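Local structure of prephenate dehydrogenase (Aquifex aeolicus, 2G5C) at residues E273-I276 / K277-I281; E246-E249 / K250-H254; R261-E264 / E265-V268. The protein probably catalyses the NAD(+)-dependent oxidative decarboxylation of prephenate to 3-(4-hydroxyphenyl)pyruvate, a step in the making of tyrosine. All coordinates share one frame; numbering follows the deposited sequence.

Interaction 1. Residues E273-I276 / K277-I281; sequences EVKI and KRMEI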
loop_
_atom_site.group_PDB
_atom_site.type_symbol
_atom_site.label_atom_id
_atom_site.label_comp_id
_atom_site.label_asym_id
_atom_site.label_seq_id
_atom_site.Cartn_x
_atom_site.Cartn_y
_atom_site.Cartn_z
ATOM N N GLU A 273 -7.638 15.565 -8.152
ATOM C CA GLU A 273 -6.521 16.270 -7.535
ATOM C C GLU A 273 -5.557 15.300 -6.880
ATOM O O GLU A 273 -4.342 15.422 -7.034
ATOM C CB GLU A 273 -7.026 17.286 -6.511
ATOM C CG GLU A 273 -5.935 18.200 -5.952
ATOM C CD GLU A 273 -5.040 18.813 -7.033
ATOM O OE1 GLU A 273 -5.536 19.152 -8.127
ATOM O OE2 GLU A 273 -3.833 18.971 -6.777
ATOM N N VAL A 274 -6.104 14.340 -6.140
ATOM C CA VAL A 274 -5.281 13.341 -5.492
ATOM C C VAL A 274 -4.509 12.523 -6.530
ATOM O O VAL A 274 -3.344 12.197 -6.324
ATOM C CB VAL A 274 -6.146 12.409 -4.625
ATOM C CG1 VAL A 274 -5.403 11.119 -4.335
ATOM C CG2 VAL A 274 -6.499 13.114 -3.326
ATOM N N LYS A 275 -5.147 12.195 -7.646
ATOM C CA LYS A 275 -4.459 11.410 -8.667
ATOM C C LYS A 275 -3.253 12.166 -9.220
ATOM O O LYS A 275 -2.167 11.597 -9.359
ATOM C CB LYS A 275 -5.408 11.045 -9.811
ATOM C CG LYS A 275 -4.732 10.190 -10.876
ATOM C CD LYS A 275 -5.608 9.963 -12.089
ATOM C CE LYS A 275 -4.847 9.166 -13.144
ATOM N NZ LYS A 275 -5.646 8.919 -14.379
ATOM N N ILE A 276 -3.445 13.446 -9.531
ATOM C CA ILE A 276 -2.366 14.275 -10.060
ATOM C C ILE A 276 -1.209 14.366 -9.061
ATOM O O ILE A 276 -0.038 14.232 -9.434
ATOM C CB ILE A 276 -2.870 15.701 -10.380
ATOM C CG1 ILE A 276 -3.804 15.659 -11.595
ATOM C CG2 ILE A 276 -1.680 16.632 -10.624
ATOM C CD1 ILE A 276 -4.538 16.968 -11.874
ATOM N N LYS A 277 -1.540 14.583 -7.791
ATOM C CA LYS A 277 -0.520 14.693 -6.756
ATOM C C LYS A 277 0.243 13.380 -6.603
ATOM O O LYS A 277 1.463 13.383 -6.463
ATOM C CB LYS A 277 -1.150 15.078 -5.415
ATOM C CG LYS A 277 -1.723 16.488 -5.359
ATOM C CD LYS A 277 -0.639 17.547 -5.537
ATOM C CE LYS A 277 -1.156 18.934 -5.164
ATOM N NZ LYS A 277 -0.128 20.008 -5.327
ATOM N N ARG A 278 -0.471 12.260 -6.632
ATOM C CA ARG A 278 0.180 10.962 -6.498
ATOM C C ARG A 278 1.061 10.654 -7.711
ATOM O O ARG A 278 2.106 10.023 -7.582
ATOM C CB ARG A 278 -0.857 9.852 -6.314
ATOM C CG ARG A 278 -0.247 8.461 -6.217
ATOM C CD ARG A 278 0.811 8.379 -5.120
ATOM N NE ARG A 278 1.368 7.032 -5.006
ATOM C CZ ARG A 278 2.165 6.473 -5.913
ATOM N NH1 ARG A 278 2.515 7.150 -6.999
ATOM N NH2 ARG A 278 2.589 5.227 -5.750
HETATM N N MSE A 279 0.642 11.098 -8.890
HETATM C CA MSE A 279 1.437 10.857 -10.089
HETATM C C MSE A 279 2.739 11.640 -10.059
HETATM O O MSE A 279 3.766 11.159 -10.529
HETATM C CB MSE A 279 0.663 11.241 -11.347
HETATM C CG MSE A 279 -0.529 10.360 -11.641
HETATM SE SE MSE A 279 -1.247 10.733 -13.391
HETATM C CE MSE A 279 -2.126 12.416 -13.011
ATOM N N GLU A 280 2.691 12.845 -9.505
ATOM C CA GLU A 280 3.868 13.704 -9.435
ATOM C C GLU A 280 4.879 13.250 -8.389
ATOM O O GLU A 280 5.893 13.913 -8.178
ATOM C CB GLU A 280 3.439 15.149 -9.157
ATOM C CG GLU A 280 2.388 15.661 -10.134
ATOM C CD GLU A 280 1.845 17.029 -9.769
ATOM O OE1 GLU A 280 1.552 17.260 -8.578
ATOM O OE2 GLU A 280 1.693 17.871 -10.681
ATOM N N ILE A 281 4.597 12.124 -7.734
ATOM C CA ILE A 281 5.497 11.570 -6.723
ATOM C C ILE A 281 6.438 10.556 -7.365
ATOM O O ILE A 281 7.667 10.686 -7.181
ATOM C CB ILE A 281 4.723 10.856 -5.592
ATOM C CG1 ILE A 281 3.900 11.871 -4.800
ATOM C CG2 ILE A 281 5.697 10.140 -4.667
ATOM C CD1 ILE A 281 3.037 11.246 -3.725
ATOM O OXT ILE A 281 5.931 9.637 -8.039
HETATM O O HOH W 1 -1.812 20.821 -7.934
#

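Interaction 2. Residues E246-E249 / K250-H254; sequences EGFE and KSLNH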
loop_
_atom_site.group_PDB
_atom_site.type_symbol
_atom_site.label_atom_id
_atom_site.label_comp_id
_atom_site.label_asym_id
_atom_site.label_seq_id
_atom_site.Cartn_x
_atom_site.Cartn_y
_atom_site.Cartn_z
ATOM N N GLU A 246 -5.552 12.602 13.055
ATOM C CA GLU A 246 -6.651 13.566 13.047
ATOM C C GLU A 246 -6.700 14.268 11.695
ATOM O O GLU A 246 -7.779 14.549 11.170
ATOM C CB GLU A 246 -6.478 14.594 14.173
ATOM C CG GLU A 246 -6.513 13.990 15.569
ATOM C CD GLU A 246 -7.860 13.376 15.918
ATOM O OE1 GLU A 246 -8.394 12.597 15.100
ATOM O OE2 GLU A 246 -8.387 13.664 17.017
ATOM N N GLY A 247 -5.527 14.543 11.136
ATOM C CA GLY A 247 -5.468 15.189 9.838
ATOM C C GLY A 247 -6.055 14.257 8.794
ATOM O O GLY A 247 -6.835 14.670 7.929
ATOM N N PHE A 248 -5.679 12.985 8.894
ATOM C CA PHE A 248 -6.150 11.955 7.981
ATOM C C PHE A 248 -7.668 11.781 8.067
ATOM O O PHE A 248 -8.347 11.670 7.044
ATOM C CB PHE A 248 -5.461 10.615 8.298
ATOM C CG PHE A 248 -6.083 9.437 7.597
ATOM C CD1 PHE A 248 -5.887 9.236 6.235
ATOM C CD2 PHE A 248 -6.908 8.557 8.293
ATOM C CE1 PHE A 248 -6.508 8.171 5.568
ATOM C CE2 PHE A 248 -7.536 7.486 7.643
ATOM C CZ PHE A 248 -7.337 7.292 6.275
ATOM N N GLU A 249 -8.206 11.746 9.285
ATOM C CA GLU A 249 -9.641 11.578 9.429
ATOM C C GLU A 249 -10.404 12.777 8.874
ATOM O O GLU A 249 -11.556 12.648 8.482
ATOM C CB GLU A 249 -10.012 11.305 10.891
ATOM C CG GLU A 249 -9.434 9.988 11.395
ATOM C CD GLU A 249 -9.862 9.636 12.808
ATOM O OE1 GLU A 249 -9.857 10.537 13.669
ATOM O OE2 GLU A 249 -10.183 8.451 13.060
ATOM N N LYS A 250 -9.761 13.938 8.826
ATOM C CA LYS A 250 -10.407 15.115 8.261
ATOM C C LYS A 250 -10.533 14.911 6.752
ATOM O O LYS A 250 -11.577 15.201 6.163
ATOM C CB LYS A 250 -9.598 16.385 8.545
ATOM C CG LYS A 250 -9.716 16.878 9.974
ATOM C CD LYS A 250 -8.950 18.184 10.167
ATOM C CE LYS A 250 -8.995 18.646 11.620
ATOM N NZ LYS A 250 -8.190 19.880 11.830
ATOM N N SER A 251 -9.474 14.402 6.128
ATOM C CA SER A 251 -9.511 14.151 4.687
ATOM C C SER A 251 -10.489 13.030 4.329
ATOM O O SER A 251 -11.225 13.131 3.346
ATOM C CB SER A 251 -8.118 13.795 4.158
ATOM O OG SER A 251 -7.288 14.937 4.073
ATOM N N LEU A 252 -10.493 11.963 5.125
ATOM C CA LEU A 252 -11.377 10.833 4.878
ATOM C C LEU A 252 -12.845 11.213 5.110
ATOM O O LEU A 252 -13.730 10.769 4.383
ATOM C CB LEU A 252 -10.982 9.649 5.773
ATOM C CG LEU A 252 -11.847 8.378 5.699
ATOM C CD1 LEU A 252 -11.931 7.898 4.253
ATOM C CD2 LEU A 252 -11.261 7.273 6.605
ATOM N N ASN A 253 -13.106 12.041 6.118
ATOM C CA ASN A 253 -14.479 12.439 6.384
ATOM C C ASN A 253 -15.003 13.396 5.322
ATOM O O ASN A 253 -16.202 13.406 5.024
ATOM C CB ASN A 253 -14.601 13.049 7.781
ATOM C CG ASN A 253 -14.486 12.006 8.867
ATOM O OD1 ASN A 253 -14.994 10.899 8.722
ATOM N ND2 ASN A 253 -13.829 12.354 9.966
ATOM N N HIS A 254 -14.107 14.191 4.746
ATOM C CA HIS A 254 -14.488 15.118 3.687
ATOM C C HIS A 254 -14.911 14.244 2.508
ATOM O O HIS A 254 -15.926 14.496 1.863
ATOM C CB HIS A 254 -13.298 16.013 3.319
ATOM C CG HIS A 254 -13.568 16.950 2.183
ATOM N ND1 HIS A 254 -13.526 16.551 0.863
ATOM C CD2 HIS A 254 -13.898 18.263 2.168
ATOM C CE1 HIS A 254 -13.817 17.578 0.085
ATOM N NE2 HIS A 254 -14.048 18.629 0.851
HETATM O O HOH W 2 -6.344 16.524 5.924
#

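Interaction 3. Residues R261-E264 / E265-V268; sequences REAE and EELV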
loop_
_atom_site.group_PDB
_atom_site.type_symbol
_atom_site.label_atom_id
_atom_site.label_comp_id
_atom_site.label_asym_id
_atom_site.label_seq_id
_atom_site.Cartn_x
_atom_site.Cartn_y
_atom_site.Cartn_z
ATOM N N ARG A 261 -23.748 12.814 0.366
ATOM C CA ARG A 261 -24.679 13.688 -0.340
ATOM C C ARG A 261 -24.609 13.552 -1.856
ATOM O O ARG A 261 -25.236 14.316 -2.589
ATOM C CB ARG A 261 -24.458 15.148 0.064
ATOM C CG ARG A 261 -23.124 15.769 -0.329
ATOM C CD ARG A 261 -23.173 17.247 0.043
ATOM N NE ARG A 261 -22.086 18.045 -0.516
ATOM C CZ ARG A 261 -20.871 18.135 0.005
ATOM N NH1 ARG A 261 -20.569 17.469 1.112
ATOM N NH2 ARG A 261 -19.965 18.913 -0.574
ATOM N N GLU A 262 -23.848 12.570 -2.318
ATOM C CA GLU A 262 -23.707 12.319 -3.738
ATOM C C GLU A 262 -23.309 13.555 -4.549
ATOM O O GLU A 262 -23.966 13.894 -5.530
ATOM C CB GLU A 262 -25.014 11.717 -4.274
ATOM C CG GLU A 262 -25.282 10.299 -3.742
ATOM C CD GLU A 262 -26.745 9.892 -3.809
ATOM O OE1 GLU A 262 -27.383 10.116 -4.859
ATOM O OE2 GLU A 262 -27.257 9.335 -2.809
ATOM N N ALA A 263 -22.237 14.230 -4.133
ATOM C CA ALA A 263 -21.751 15.406 -4.860
ATOM C C ALA A 263 -20.918 14.854 -6.011
ATOM O O ALA A 263 -19.692 14.844 -5.953
ATOM C CB ALA A 263 -20.884 16.274 -3.961
ATOM N N GLU A 264 -21.598 14.396 -7.051
ATOM C CA GLU A 264 -20.933 13.780 -8.199
ATOM C C GLU A 264 -19.758 14.541 -8.802
ATOM O O GLU A 264 -18.708 13.947 -9.042
ATOM C CB GLU A 264 -21.971 13.434 -9.279
ATOM C CG GLU A 264 -22.770 14.606 -9.818
ATOM C CD GLU A 264 -22.206 15.157 -11.117
ATOM O OE1 GLU A 264 -21.260 14.549 -11.661
ATOM O OE2 GLU A 264 -22.720 16.191 -11.599
ATOM N N GLU A 265 -19.913 15.842 -9.032
ATOM C CA GLU A 265 -18.834 16.635 -9.616
ATOM C C GLU A 265 -17.720 16.941 -8.619
ATOM O O GLU A 265 -16.540 16.880 -8.965
ATOM C CB GLU A 265 -19.387 17.944 -10.190
ATOM C CG GLU A 265 -18.331 18.983 -10.576
ATOM C CD GLU A 265 -17.398 18.518 -11.686
ATOM O OE1 GLU A 265 -17.777 17.610 -12.454
ATOM O OE2 GLU A 265 -16.286 19.077 -11.796
ATOM N N GLU A 266 -18.083 17.266 -7.380
ATOM C CA GLU A 266 -17.065 17.572 -6.393
ATOM C C GLU A 266 -16.251 16.322 -6.060
ATOM O O GLU A 266 -15.059 16.413 -5.760
ATOM C CB GLU A 266 -17.682 18.142 -5.111
ATOM C CG GLU A 266 -16.653 18.891 -4.258
ATOM C CD GLU A 266 -17.264 19.591 -3.057
ATOM O OE1 GLU A 266 -18.488 19.795 -3.053
ATOM O OE2 GLU A 266 -16.514 19.944 -2.123
ATOM N N LEU A 267 -16.895 15.160 -6.119
ATOM C CA LEU A 267 -16.202 13.912 -5.822
ATOM C C LEU A 267 -15.140 13.653 -6.887
ATOM O O LEU A 267 -13.994 13.332 -6.564
ATOM C CB LEU A 267 -17.192 12.742 -5.759
ATOM C CG LEU A 267 -16.642 11.368 -5.350
ATOM C CD1 LEU A 267 -15.762 11.496 -4.122
ATOM C CD2 LEU A 267 -17.792 10.404 -5.079
ATOM N N VAL A 268 -15.515 13.801 -8.157
ATOM C CA VAL A 268 -14.546 13.579 -9.219
ATOM C C VAL A 268 -13.380 14.563 -9.094
ATOM O O VAL A 268 -12.231 14.190 -9.310
ATOM C CB VAL A 268 -15.191 13.668 -10.636
ATOM C CG1 VAL A 268 -15.741 15.065 -10.903
ATOM C CG2 VAL A 268 -14.152 13.301 -11.693
HETATM O O HOH W 3 -17.442 19.443 0.452
#

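Interaction 1. Residues E273-I276 / K277-I281
Glu273 and Lys277 meet one turn apart in a local contact on the last turns of helix 264-279, where the chain ends against the second subunit. Their charges stop short of a salt bridge: OE2 of Glu273 lies 4.1 Å from NZ of Lys277. The lysine instead touches the carboxylate with its hydrocarbon chain, CE of Lys277 being 3.1 Å from OE2 of Glu273. The glutamate leaves the helix with CG anti to its own N (chi1 -172°) and then bends at chi2, which brings OE2 round to the lysine. A water molecule bridges the two ends, donating to Glu273 OE2 at 3.0 Å and accepting a weak bond from Lys277 NZ. A leucine in place of Lys277 would probably leave that water without its ammonium partner and Glu273 without the positive charge beside it.

The backbone is plain alpha helix, with the amides of Lys277, Arg278, Met279 and Glu280 each bonded to the carbonyl four residues earlier. It belongs to a predicted coiled coil, and these final turns help build the dimer: Val274 packs on Val195 of the second subunit, while the guanidinium of Arg278 bonds through NE to Thr220 and through NH2 to the carbonyl of Lys217, both of that subunit.

Met279, a selenomethionine, runs across two side chains of the preceding turn. Its SE lies 3.9 Å from CE of Lys275, and the bend at chi3 (-75°) carries its methyl CE back to 3.9 Å from CG1 of Ile276. Glu280 extends alongside Ile276, both pointing the same way, with OE2 of Glu280 3.6 Å from CG2 of Ile276.

Interaction 2. Residues E246-E249 / K250-H254
Phe248 and Leu252 lie side by side one turn apart, their side chains pointing the same way. In both, CG is trans to the backbone N (chi1 168° for the phenylalanine, 177° for the leucine), and from these matching starts CD2 of Leu252 reaches the far rim of the ring, 3.9 Å from CE2 of Phe248 and about as far from CZ. The methyl approaches the ring obliquely.

Ser251 takes a different first torsion. Its OG sits beside its own N (chi1 -75°), turned back along the helix, and a water joins it to the previous turn: the water donates to Ser251 OG at 2.6 Å and to Gly247 O at 2.8 Å. That carbonyl is gripped again by the amide of Ser251, at 3.2 Å from N to Gly247 O, and weakly by the amide of Lys250. Asp196 of the second subunit takes a further hydrogen bond with the serine hydroxyl.

Lys250 starts back over the preceding turn, CG 3.3 Å from Glu246 O, then runs out fully extended. Glu246 bends at chi2 while Glu249 stays extended beyond CG, and their OE1 atoms come within 2.9 Å of each other. Both form salt bridges with Lys256 of the second subunit, whose charge probably offsets the repulsion between them; crowding of this kind may also raise the pKa of one carboxylate.

The stretch lies on helix 238-260, within the predicted coiled coil of the dimerization domain. Phe248 packs on Leu186 and Val190 of helix 173-201, Leu252 meets Phe248 of the second subunit, and towards helix 264-279 Ser251 touches Tyr270 while the His254 ring meets that tyrosine with the two planes nearly parallel.

Interaction 3. Residues R261-E264 / E265-V268
Arg261 and Glu266 form a salt bridge across the turn between helices 238-260 and 264-279, NH2 of Arg261 lying 3.0 Å from OE1 of Glu266. With CG between backbone N and carbonyl carbon (chi1 66°), the arginine extends to NE and reaches Glu266. The oxygen approaches the edge of the guanidinium close to its plane, although the carboxylate itself is turned 67° from that plane. A water, also in plane at the guanidinium edge, accepts from Arg261 NH2 at 2.8 Å and donates to the other carboxylate oxygen, Glu266 OE2, also at 2.8 Å. One nitrogen thus serves both oxygens, one directly and one through water.

The turn ends the first helix with a Schellman motif: Glu262, with positive phi (52°), is its C-prime residue, and Ala263 N returns to Leu258 O. Ala263 is also the N-cap residue of the next helix, and its carbonyl accepts the amide of Leu267, N to Ala263 O 2.8 Å, almost in line with the C=O bond. Glu264 O receives a weak bond from Val268 N at 3.3 Å, and a second hydrogen bond from Arg231 of the second subunit. Glu262 OE2 makes a salt bridge to Lys238 of that subunit.

In the fold
All three interactions belong to the C-terminal helical pair, 238-260 and 264-279, and each touches the second subunit. Interaction 2 lies on the first helix, interaction 3 at the turn, and interaction 1 where the second helix ends. Interactions 2 and 3 have centres about 17 Å apart and touch through packing, with His254 NE2 4.1 Å from Glu266 OE2. Interaction 1 touches neither: its nearest atoms are about 5 Å from interaction 3 and about 8 Å from interaction 2. The NAD bound in this chain sits among residues between 8 and 127 of the Rossmann-type domain; all three lie away from it, and what they share is contact with the second subunit.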